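Local coordinates for protein CalE6 (Micromonospora echinospora, PDB 4U1T) that belongs to the Cys/Met metabolism family of PLP-dependent enzymes and assembles from four chains, at residues V93-D98 with L139-T144. Sequence-based numbering, arbitrary orientation.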
loop_
_atom_site.group_PDB
_atom_site.type_symbol
_atom_site.label_atom_id
_atom_site.label_comp_id
_atom_site.label_asym_id
_atom_site.label_seq_id
_atom_site.Cartn_x
_atom_site.Cartn_y
_atom_site.Cartn_z
ATOM N N VAL B 93 32.926 23.386 0.639
ATOM C CA VAL B 93 31.644 23.538 -0.033
ATOM C C VAL B 93 31.269 25.011 0.027
ATOM O O VAL B 93 31.346 25.625 1.095
ATOM C CB VAL B 93 30.529 22.707 0.631
ATOM C CG1 VAL B 93 29.201 22.876 -0.135
ATOM C CG2 VAL B 93 30.926 21.245 0.706
ATOM N N VAL B 94 30.921 25.596 -1.116
ATOM C CA VAL B 94 30.386 26.952 -1.123
ATOM C C VAL B 94 28.886 26.904 -1.370
ATOM O O VAL B 94 28.411 26.290 -2.324
ATOM C CB VAL B 94 31.054 27.850 -2.199
ATOM C CG1 VAL B 94 30.222 29.099 -2.449
ATOM C CG2 VAL B 94 32.480 28.226 -1.789
ATOM N N SER B 95 28.138 27.532 -0.478
ATOM C CA SER B 95 26.703 27.582 -0.613
ATOM C C SER B 95 26.248 28.991 -0.296
ATOM O O SER B 95 27.041 29.817 0.156
ATOM C CB SER B 95 26.023 26.562 0.290
ATOM O OG SER B 95 24.617 26.705 0.216
ATOM N N THR B 96 24.972 29.236 -0.344
ATOM C CA THR B 96 24.474 30.473 0.153
ATOM C C THR B 96 23.848 30.366 1.511
ATOM O O THR B 96 23.509 29.311 1.969
ATOM C CB THR B 96 23.478 31.070 -0.820
ATOM O OG1 THR B 96 22.421 30.134 -1.034
ATOM C CG2 THR B 96 24.169 31.282 -2.097
ATOM N N ASP B 97 23.734 31.519 2.133
ATOM C CA ASP B 97 23.222 31.726 3.464
ATOM C C ASP B 97 21.818 31.243 3.704
ATOM O O ASP B 97 21.471 30.841 4.794
ATOM C CB ASP B 97 23.136 33.234 3.706
ATOM C CG ASP B 97 23.629 33.625 5.044
ATOM O OD1 ASP B 97 24.192 32.771 5.755
ATOM O OD2 ASP B 97 23.453 34.795 5.388
ATOM N N ASP B 98 21.019 31.368 2.684
ATOM C CA ASP B 98 19.604 31.231 2.796
ATOM C C ASP B 98 19.131 29.843 2.430
ATOM O O ASP B 98 18.033 29.672 2.054
ATOM C CB ASP B 98 18.928 32.270 1.913
ATOM C CG ASP B 98 19.636 32.477 0.619
ATOM O OD1 ASP B 98 20.527 31.701 0.283
ATOM O OD2 ASP B 98 19.331 33.451 -0.039
ATOM N N LEU B 139 32.695 21.594 -4.066
ATOM C CA LEU B 139 31.267 21.566 -4.351
ATOM C C LEU B 139 30.644 22.947 -4.207
ATOM O O LEU B 139 30.870 23.635 -3.208
ATOM C CB LEU B 139 30.576 20.564 -3.416
ATOM C CG LEU B 139 29.087 20.290 -3.634
ATOM C CD1 LEU B 139 28.860 19.733 -5.023
ATOM C CD2 LEU B 139 28.545 19.336 -2.557
ATOM N N VAL B 140 29.885 23.364 -5.217
ATOM C CA VAL B 140 29.131 24.609 -5.136
ATOM C C VAL B 140 27.660 24.240 -5.071
ATOM O O VAL B 140 27.141 23.563 -5.958
ATOM C CB VAL B 140 29.392 25.543 -6.337
ATOM C CG1 VAL B 140 28.595 26.841 -6.189
ATOM C CG2 VAL B 140 30.878 25.865 -6.444
ATOM N N TRP B 141 27.003 24.676 -4.005
ATOM C CA TRP B 141 25.649 24.243 -3.687
ATOM C C TRP B 141 24.671 25.382 -3.929
ATOM O O TRP B 141 24.635 26.340 -3.167
ATOM C CB TRP B 141 25.582 23.781 -2.230
ATOM C CG TRP B 141 24.358 22.959 -1.868
ATOM C CD1 TRP B 141 23.063 23.397 -1.770
ATOM C CD2 TRP B 141 24.343 21.572 -1.496
ATOM N NE1 TRP B 141 22.242 22.357 -1.390
ATOM C CE2 TRP B 141 23.004 21.231 -1.211
ATOM C CE3 TRP B 141 25.330 20.589 -1.386
ATOM C CZ2 TRP B 141 22.632 19.944 -0.817
ATOM C CZ3 TRP B 141 24.963 19.316 -0.989
ATOM C CH2 TRP B 141 23.619 19.005 -0.709
ATOM N N ILE B 142 23.888 25.274 -4.994
ATOM C CA ILE B 142 22.965 26.322 -5.389
ATOM C C ILE B 142 21.533 25.925 -5.111
ATOM O O ILE B 142 21.077 24.888 -5.573
ATOM C CB ILE B 142 23.082 26.659 -6.898
ATOM C CG1 ILE B 142 24.493 27.134 -7.245
ATOM C CG2 ILE B 142 22.081 27.733 -7.282
ATOM C CD1 ILE B 142 24.717 27.307 -8.750
ATOM N N GLU B 143 20.824 26.750 -4.356
ATOM C CA GLU B 143 19.387 26.562 -4.221
ATOM C C GLU B 143 18.691 27.732 -4.903
ATOM O O GLU B 143 18.875 28.873 -4.501
ATOM C CB GLU B 143 18.998 26.469 -2.752
ATOM C CG GLU B 143 17.586 26.000 -2.524
ATOM C CD GLU B 143 17.277 25.837 -1.051
ATOM O OE1 GLU B 143 16.183 26.278 -0.644
ATOM O OE2 GLU B 143 18.123 25.277 -0.304
ATOM N N THR B 144 17.909 27.470 -5.946
ATOM C CA THR B 144 17.284 28.579 -6.679
ATOM C C THR B 144 15.959 28.183 -7.336
ATOM O O THR B 144 15.864 27.137 -7.980
ATOM C CB THR B 144 18.250 29.176 -7.750
ATOM O OG1 THR B 144 17.642 30.306 -8.389
ATOM C CG2 THR B 144 18.641 28.156 -8.825
HETATM O O HOH W 1 21.955 28.865 -3.243
HETATM O O HOH W 2 16.450 28.772 0.175
#
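With CG1 of Val93 anti to the backbone N (chi1 -179°), this methyl lies 3.6 Å from Leu139 O and 4.3 Å from Trp141 CB, on the face of the sheet that also carries Leu139 and Ser95. Val93 and Leu139 are neighbours there, CG2 of Val93 packing on CB of Leu139, while Val94 and Val140 project from the other face, where Val140 packs on Val158 and Ala162 of helix 155-164. Between the two faces the strands run parallel, and Val94 joins both neighbours of Val140: its N donates to Leu139 O at 2.9 Å, and its O accepts a nearly straight bond from Trp141 N at 2.7 Å. Turned by a chi1 of -164°, the indole extends to Ala80 and Leu84 of helix 76-84, and meets Phe107 edge-to-face. Farther along, the strands splay and direct pairing gives way to water: one molecule accepts from Glu143 N and donates to Thr96 OG1 (both 2.6 Å), whose own proton goes to Asp98 OD1 at 2.8 Å. Thr96 N, in contrast, is buried without a partner. Strand 116-120 pairs with the far edge of 93-96, and 168-172 with that of 139-143, which places this contact within the mixed seven-stranded sheet, flanked by helices, of the PLP-dependent aminotransferase-like fold.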